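Local coordinates for protein acid phosphatase (Bacillus anthracis, PDB 2I33) that probably hydrolyses phosphate monoesters at acidic pH, as a class C acid phosphatase of the HAD superfamily with magnesium bound at its active centre, at residues A[46-51]-A[111-116]; A[64-69]-A[120-125]; A[105-110]-A[141-146]. All blocks are in the same frame, centred on the assembly; numbering follows the deposited sequence.

Contact 1: A[46-51]-A[111-116]; sequences LKLDAA and KYTESK
Tyr112 reaches across to Asp49, and Leu48 to Thr113, where two neighbouring helices of the Rossmann-like HAD fold lie against its parallel sheet. The axes of 46-51 and 111-115 run almost parallel, 12° apart, but 11.3 Å from each other. At that spacing the contact is made by side chains, and the two segments bury 187 Å².

The polar link is a hydrogen bond from Tyr112 OH to Asp49 OD1, 2.5 Å long. Tyr112 CG stands anti to the backbone N (chi1 179°), and the hydroxyl end of the ring meets Asp49 OD1 on its syn lone pair. The carboxylate is turned 65° from the ring plane. Lys116 NZ, 4.7 Å from Asp49 OD1, makes no direct contact but could add a weak electrostatic attraction.

Van der Waals packing lies on the inner side. Leu48 CD2 sits near the plane of the Tyr112 ring at its edge, 4.2 Å from Tyr112 CD2, and also lies against the hydroxyl oxygen Thr113 OG1 at 3.4 Å. That hydroxyl bonds back to Phe109 O. Beneath, Leu48 and Thr113 both rest on Ile62 of strand 59-64.

One face of the Tyr112 ring carries Lys116 CG, 3.8 Å above the plane and displaced toward the rim.

Contact 2: A[64-69]-A[120-125]; sequences LDLDET and IYYISN. With MG (magnesium ion), chain C.
Leu64 pairs with Tyr122 in a parallel beta bridge where strand 59-64 runs out into the magnesium loop. The tight part is here: Leu64 N donates to Tyr121 O at 2.9 Å (164° at the hydrogen), while Leu64 O accepts from Ile123 N at 2.8 Å in a more bent bond (137°). One residue on, Asp65 CA approaches Ile123 O at 3.4 Å in a CA-H...O contact. Side chains close the gap as well. Leu64 CD1 meets Ile120 CG2 at 3.5 Å. Leu66 crosses Tyr122 at about a right angle, CD2 against Tyr122 CD1 at 3.5 Å, and sets CD1 on Ser124 CB at 3.7 Å.

The acidic side chains, by contrast, meet the strand through water. One water links Asp65 OD1, Asp67 N and OD2, and Ser124 OG, the last at 2.6 Å; another joins Asp65 OD1 to Asn125 N. Asp67 also bonds to Asn73, and Ser124 OG to Arg126. Asp65 CG stands anti to the backbone N (chi1 173°), and its OD2 binds the magnesium ion at 2.1 Å. Asp67 O, three waters and Asp180 complete the site, which fits the HAD-type DxDx(T/V) pattern.

Helix 106-115 covers the Leu64–Tyr122 face through Leu110, and strands 172-179 and 151-154 flank the pair.

Contact 3: A[105-110]-A[141-146]; sequences GSIDFL and VGAPQA
A Schellman motif at the C-terminal end of helix 131-141 brings Val141 and the residues after it against Ile107 and Leu110, in the first turn and a half of helix 106-115. Gly142 has a positive phi of 80°, a conformation that favours glycine, and turns the chain out of the helix so that Ala143 and Pro144 follow along the side of the neighbouring helix. Burial is modest, 223 Å² over both sides, and the contact is van der Waals packing, mostly between carbons, with some carbonyl oxygens.

Ile107 meets the turn itself. Its CG1 is anti to the carbonyl carbon (chi1 -60°), and a second bend at chi2 (-57°) sets CD1 against the turn, 3.6 Å from Val141 O. The same methyl lies 4.0 Å from Val141 CG2 and 4.1 Å from Ala143 CB, so one methyl touches the residues on both sides of Gly142. On the other branch, Ile107 CG2 approaches Gly142 O at 3.9 Å.

One turn further along, Leu110 points toward the proline. The closest carbon pair is Leu110 CB with Pro144 CD, at 3.5 Å, and Pro144 CG also rests 3.6 Å from Leu110 O; Pro144 CG and CD thus meet both the carbonyl oxygen and CB of Leu110. Leu110 CD1 just reaches Ala143 CB at 4.5 Å, a looser touch.

Leu110 and Ala143 each pack on Tyr122 of the parallel sheet, and Pro144 O accepts the hydrogen bond of Tyr122 OH, while Ile107 and Val141 both touch Ala102 of the small antiparallel pair. Helices 106-115 and 131-141 precede and follow strand 119-125, and such packing between consecutive connections is what the successive beta-alpha-beta units of a Rossmann-like HAD fold produce.

Overall arrangement
From the N terminus, 46-51 on helix 31-54 comes first, then 64-69 at the end of strand 59-64, then 105-110 and 111-116 on helix 106-115. Contact 1 closes its loop at 111-116, after contacts 2 and 3 have opened. Contact 2 closes next, at 120-125, and contact 3 last, at 141-146; every pair therefore crosses and none nests. Helix 106-115 serves both contacts 1 and 3, whose centres are about 13 Å apart. Contacts 2 and 3 meet through the probable hydrogen bond Gln145 OE1–Ile120 N, 2.7 Å. Together they tie an N-terminal helix, the sheet centre with its metal loop, and the approach to strand 151-154.

Contact 1: A[46-51]-A[111-116]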
# COMPACT_ATOMS: atom_id res chain seq x y z
N LEU A 46 12.71 10.28 8.34
CA LEU A 46 12.90 10.13 9.77
C LEU A 46 14.01 9.13 10.03
O LEU A 46 14.90 9.37 10.83
CB LEU A 46 11.62 9.61 10.40
CG LEU A 46 11.65 9.32 11.89
CD1 LEU A 46 11.54 10.59 12.66
CD2 LEU A 46 10.47 8.40 12.22
N LYS A 47 13.96 8.00 9.33
CA LYS A 47 14.94 6.98 9.54
C LYS A 47 16.30 7.38 8.98
O LYS A 47 17.33 6.99 9.52
CB LYS A 47 14.45 5.67 8.95
CG LYS A 47 13.20 5.14 9.66
CD LYS A 47 13.50 4.70 11.08
CE LYS A 47 12.27 4.17 11.81
NZ LYS A 47 12.58 3.87 13.22
N LEU A 48 16.30 8.18 7.92
CA LEU A 48 17.57 8.71 7.40
C LEU A 48 18.24 9.57 8.46
O LEU A 48 19.40 9.39 8.78
CB LEU A 48 17.35 9.51 6.13
CG LEU A 48 18.62 10.09 5.52
CD1 LEU A 48 19.62 8.99 5.17
CD2 LEU A 48 18.33 10.95 4.30
N ASP A 49 17.50 10.50 9.04
CA ASP A 49 18.07 11.33 10.09
C ASP A 49 18.61 10.52 11.27
O ASP A 49 19.67 10.81 11.80
CB ASP A 49 17.02 12.28 10.61
CG ASP A 49 16.73 13.41 9.65
OD1 ASP A 49 17.53 13.67 8.72
OD2 ASP A 49 15.70 14.08 9.87
N ALA A 50 17.85 9.49 11.65
CA ALA A 50 18.22 8.62 12.76
C ALA A 50 19.54 7.93 12.45
O ALA A 50 20.41 7.83 13.30
CB ALA A 50 17.16 7.58 12.98
N ALA A 51 19.64 7.44 11.21
CA ALA A 51 20.83 6.73 10.77
C ALA A 51 22.04 7.64 10.74
O ALA A 51 23.14 7.23 11.13
CB ALA A 51 20.61 6.15 9.41
N LYS A 111 15.95 15.17 -2.75
CA LYS A 111 16.65 16.42 -2.60
C LYS A 111 17.12 16.63 -1.16
O LYS A 111 18.20 17.18 -0.95
CB LYS A 111 15.79 17.59 -3.06
CG LYS A 111 15.49 17.59 -4.54
CD LYS A 111 16.70 17.68 -5.43
CE LYS A 111 17.26 19.09 -5.49
NZ LYS A 111 18.54 19.08 -6.24
N TYR A 112 16.32 16.19 -0.18
CA TYR A 112 16.75 16.26 1.21
C TYR A 112 17.98 15.40 1.47
O TYR A 112 18.98 15.82 2.05
CB TYR A 112 15.65 15.80 2.13
CG TYR A 112 16.04 15.82 3.58
CD1 TYR A 112 16.05 17.01 4.30
CD2 TYR A 112 16.40 14.65 4.24
CE1 TYR A 112 16.42 17.03 5.64
CE2 TYR A 112 16.77 14.68 5.58
CZ TYR A 112 16.76 15.86 6.27
OH TYR A 112 17.12 15.90 7.61
N THR A 113 17.88 14.17 0.99
CA THR A 113 18.97 13.22 1.08
C THR A 113 20.24 13.81 0.49
O THR A 113 21.31 13.78 1.12
CB THR A 113 18.56 11.92 0.38
OG1 THR A 113 17.42 11.36 1.04
CG2 THR A 113 19.69 10.94 0.44
N GLU A 114 20.13 14.39 -0.70
CA GLU A 114 21.27 15.05 -1.36
C GLU A 114 21.83 16.21 -0.51
O GLU A 114 23.06 16.44 -0.45
CB GLU A 114 20.85 15.56 -2.73
CG GLU A 114 21.98 16.26 -3.46
CD GLU A 114 21.59 16.69 -4.85
OE1 GLU A 114 20.50 17.29 -5.00
OE2 GLU A 114 22.38 16.41 -5.78
N SER A 115 20.93 16.94 0.14
CA SER A 115 21.35 18.08 0.96
C SER A 115 22.16 17.64 2.18
O SER A 115 22.91 18.43 2.74
CB SER A 115 20.17 18.92 1.43
OG SER A 115 19.55 18.36 2.56
N LYS A 116 21.97 16.39 2.60
CA LYS A 116 22.67 15.85 3.77
C LYS A 116 23.98 15.20 3.38
O LYS A 116 24.70 14.68 4.24
CB LYS A 116 21.80 14.82 4.48
CG LYS A 116 20.51 15.38 5.12
CD LYS A 116 20.83 16.49 6.10
CE LYS A 116 20.03 16.45 7.39
NZ LYS A 116 20.80 16.98 8.56

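Contact 2: A[64-69]-A[120-125]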
# COMPACT_ATOMS: atom_id res chain seq x y z
N LEU A 64 17.18 3.09 -3.95
CA LEU A 64 15.80 3.07 -4.36
C LEU A 64 15.61 2.33 -5.65
O LEU A 64 16.39 2.45 -6.59
CB LEU A 64 15.26 4.48 -4.57
CG LEU A 64 15.52 5.47 -3.45
CD1 LEU A 64 16.76 6.31 -3.72
CD2 LEU A 64 14.31 6.35 -3.27
N ASP A 65 14.52 1.59 -5.72
CA ASP A 65 14.01 1.13 -6.97
C ASP A 65 13.48 2.35 -7.74
O ASP A 65 13.27 3.40 -7.14
CB ASP A 65 12.88 0.15 -6.63
CG ASP A 65 12.14 -0.30 -7.79
OD1 ASP A 65 12.78 -0.78 -8.75
OD2 ASP A 65 10.89 -0.13 -7.73
N LEU A 66 13.24 2.20 -9.04
CA LEU A 66 12.70 3.30 -9.83
C LEU A 66 11.23 3.13 -10.08
O LEU A 66 10.44 3.91 -9.61
CB LEU A 66 13.43 3.51 -11.15
CG LEU A 66 14.82 4.16 -10.99
CD1 LEU A 66 15.52 4.24 -12.28
CD2 LEU A 66 14.68 5.57 -10.41
N ASP A 67 10.87 2.09 -10.82
CA ASP A 67 9.49 1.96 -11.30
C ASP A 67 8.58 1.61 -10.13
O ASP A 67 8.76 0.62 -9.42
CB ASP A 67 9.40 0.93 -12.43
CG ASP A 67 10.24 1.34 -13.63
OD1 ASP A 67 10.13 2.50 -14.05
OD2 ASP A 67 11.04 0.50 -14.13
N GLU A 68 7.57 2.44 -9.96
CA GLU A 68 6.61 2.31 -8.87
C GLU A 68 7.22 2.58 -7.48
O GLU A 68 6.60 2.28 -6.45
CB GLU A 68 5.86 1.00 -8.93
CG GLU A 68 4.72 1.00 -9.98
CD GLU A 68 5.09 1.54 -11.34
OE1 GLU A 68 5.70 0.81 -12.14
OE2 GLU A 68 4.69 2.71 -11.61
N THR A 69 8.38 3.22 -7.47
CA THR A 69 8.97 3.72 -6.25
C THR A 69 9.26 5.20 -6.38
O THR A 69 8.82 6.00 -5.55
CB THR A 69 10.25 2.93 -5.92
OG1 THR A 69 9.89 1.56 -5.69
CG2 THR A 69 10.89 3.51 -4.72
N ILE A 120 22.85 8.66 -3.38
CA ILE A 120 21.64 7.96 -3.80
C ILE A 120 22.01 6.99 -4.90
O ILE A 120 22.69 7.36 -5.87
CB ILE A 120 20.63 8.97 -4.35
CG1 ILE A 120 20.26 9.96 -3.23
CG2 ILE A 120 19.42 8.28 -4.95
CD1 ILE A 120 19.63 11.23 -3.74
N TYR A 121 21.54 5.75 -4.78
CA TYR A 121 21.66 4.76 -5.85
C TYR A 121 20.31 4.29 -6.26
O TYR A 121 19.52 3.85 -5.44
CB TYR A 121 22.54 3.60 -5.45
CG TYR A 121 23.90 4.17 -5.27
CD1 TYR A 121 24.73 4.37 -6.36
CD2 TYR A 121 24.33 4.61 -4.03
CE1 TYR A 121 25.97 4.97 -6.21
CE2 TYR A 121 25.54 5.20 -3.86
CZ TYR A 121 26.37 5.38 -4.94
OH TYR A 121 27.60 5.97 -4.74
N TYR A 122 20.03 4.48 -7.54
CA TYR A 122 18.79 4.00 -8.13
C TYR A 122 19.09 2.64 -8.73
O TYR A 122 19.67 2.54 -9.80
CB TYR A 122 18.29 4.94 -9.23
CG TYR A 122 18.13 6.38 -8.80
CD1 TYR A 122 17.03 6.79 -8.10
CD2 TYR A 122 19.11 7.33 -9.10
CE1 TYR A 122 16.87 8.10 -7.72
CE2 TYR A 122 18.97 8.63 -8.71
CZ TYR A 122 17.84 9.02 -8.03
OH TYR A 122 17.68 10.33 -7.64
N ILE A 123 18.68 1.57 -8.03
CA ILE A 123 18.91 0.22 -8.49
C ILE A 123 17.58 -0.26 -9.06
O ILE A 123 16.65 -0.50 -8.32
CB ILE A 123 19.41 -0.68 -7.35
CG1 ILE A 123 20.71 -0.09 -6.79
CG2 ILE A 123 19.62 -2.11 -7.86
CD1 ILE A 123 21.28 -0.84 -5.60
N SER A 124 17.54 -0.43 -10.38
CA SER A 124 16.31 -0.65 -11.12
C SER A 124 16.49 -1.75 -12.15
O SER A 124 17.58 -1.88 -12.71
CB SER A 124 15.95 0.64 -11.85
OG SER A 124 15.01 0.41 -12.88
N ASN A 125 15.46 -2.56 -12.38
CA ASN A 125 15.51 -3.58 -13.40
C ASN A 125 15.07 -3.15 -14.80
O ASN A 125 14.90 -3.99 -15.69
CB ASN A 125 14.82 -4.86 -12.92
CG ASN A 125 15.57 -5.50 -11.78
OD1 ASN A 125 16.71 -5.15 -11.53
ND2 ASN A 125 14.94 -6.45 -11.09
MG MG C . 9.53 -1.29 -8.81
O HOH W 1 12.75 0.11 -11.67
O HOH W 2 13.20 -2.75 -10.77
O HOH W 3 10.71 -1.66 -10.62
O HOH W 4 10.48 -2.99 -7.98
O HOH W 5 8.13 -2.22 -9.56

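Contact 3: A[105-110]-A[141-146]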
# COMPACT_ATOMS: atom_id res chain seq x y z
N GLY A 105 6.21 12.56 -2.89
CA GLY A 105 7.20 12.65 -1.83
C GLY A 105 8.60 12.29 -2.28
O GLY A 105 9.58 12.59 -1.60
N SER A 106 8.71 11.65 -3.44
CA SER A 106 10.01 11.11 -3.79
C SER A 106 11.07 12.19 -4.03
O SER A 106 12.18 12.13 -3.48
CB SER A 106 9.88 10.21 -5.02
OG SER A 106 9.42 10.91 -6.16
N ILE A 107 10.73 13.17 -4.85
CA ILE A 107 11.71 14.18 -5.23
C ILE A 107 12.16 14.99 -4.02
O ILE A 107 13.36 15.20 -3.82
CB ILE A 107 11.20 15.08 -6.37
CG1 ILE A 107 10.88 14.24 -7.62
CG2 ILE A 107 12.22 16.17 -6.68
CD1 ILE A 107 12.04 13.44 -8.11
N ASP A 108 11.23 15.39 -3.17
CA ASP A 108 11.63 16.18 -2.01
C ASP A 108 12.51 15.37 -1.08
O ASP A 108 13.47 15.89 -0.52
CB ASP A 108 10.43 16.73 -1.25
CG ASP A 108 9.77 17.88 -1.98
OD1 ASP A 108 10.40 18.51 -2.87
OD2 ASP A 108 8.61 18.18 -1.61
N PHE A 109 12.20 14.08 -0.94
CA PHE A 109 13.00 13.24 -0.09
C PHE A 109 14.38 13.08 -0.68
O PHE A 109 15.41 13.15 0.02
CB PHE A 109 12.36 11.87 0.14
CG PHE A 109 13.30 10.89 0.74
CD1 PHE A 109 13.69 10.98 2.07
CD2 PHE A 109 13.86 9.89 -0.05
CE1 PHE A 109 14.60 10.09 2.58
CE2 PHE A 109 14.81 9.01 0.48
CZ PHE A 109 15.17 9.11 1.79
N LEU A 110 14.43 12.89 -1.99
CA LEU A 110 15.72 12.72 -2.61
C LEU A 110 16.57 14.01 -2.55
O LEU A 110 17.77 13.95 -2.32
CB LEU A 110 15.57 12.29 -4.07
CG LEU A 110 14.94 10.91 -4.24
CD1 LEU A 110 14.54 10.70 -5.68
CD2 LEU A 110 15.88 9.84 -3.76
N VAL A 141 12.16 14.90 -14.08
CA VAL A 141 11.43 14.97 -12.82
C VAL A 141 12.27 15.66 -11.73
O VAL A 141 11.77 15.93 -10.64
CB VAL A 141 10.90 13.61 -12.35
CG1 VAL A 141 9.99 13.04 -13.42
CG2 VAL A 141 12.04 12.66 -12.01
N GLY A 142 13.53 15.95 -12.04
CA GLY A 142 14.40 16.66 -11.09
C GLY A 142 15.00 15.78 -10.01
O GLY A 142 15.37 16.26 -8.93
N ALA A 143 15.15 14.49 -10.32
CA ALA A 143 15.78 13.57 -9.38
C ALA A 143 17.26 13.88 -9.33
O ALA A 143 17.89 14.07 -10.39
CB ALA A 143 15.54 12.13 -9.82
N PRO A 144 17.85 13.96 -8.13
CA PRO A 144 19.28 14.21 -8.05
C PRO A 144 20.12 13.03 -8.48
O PRO A 144 19.65 11.88 -8.53
CB PRO A 144 19.52 14.48 -6.57
CG PRO A 144 18.43 13.89 -5.87
CD PRO A 144 17.24 13.82 -6.80
N GLN A 145 21.38 13.31 -8.77
CA GLN A 145 22.34 12.28 -9.08
C GLN A 145 21.83 11.37 -10.21
O GLN A 145 21.95 10.17 -10.13
CB GLN A 145 22.69 11.49 -7.79
CG GLN A 145 23.50 12.33 -6.76
CD GLN A 145 23.44 11.78 -5.33
OE1 GLN A 145 23.53 10.58 -5.12
NE2 GLN A 145 23.30 12.69 -4.35
N ALA A 146 21.26 11.98 -11.26
CA ALA A 146 20.71 11.24 -12.41
C ALA A 146 21.80 10.95 -13.43
O ALA A 146 21.78 11.45 -14.56
CB ALA A 146 19.55 12.01 -13.07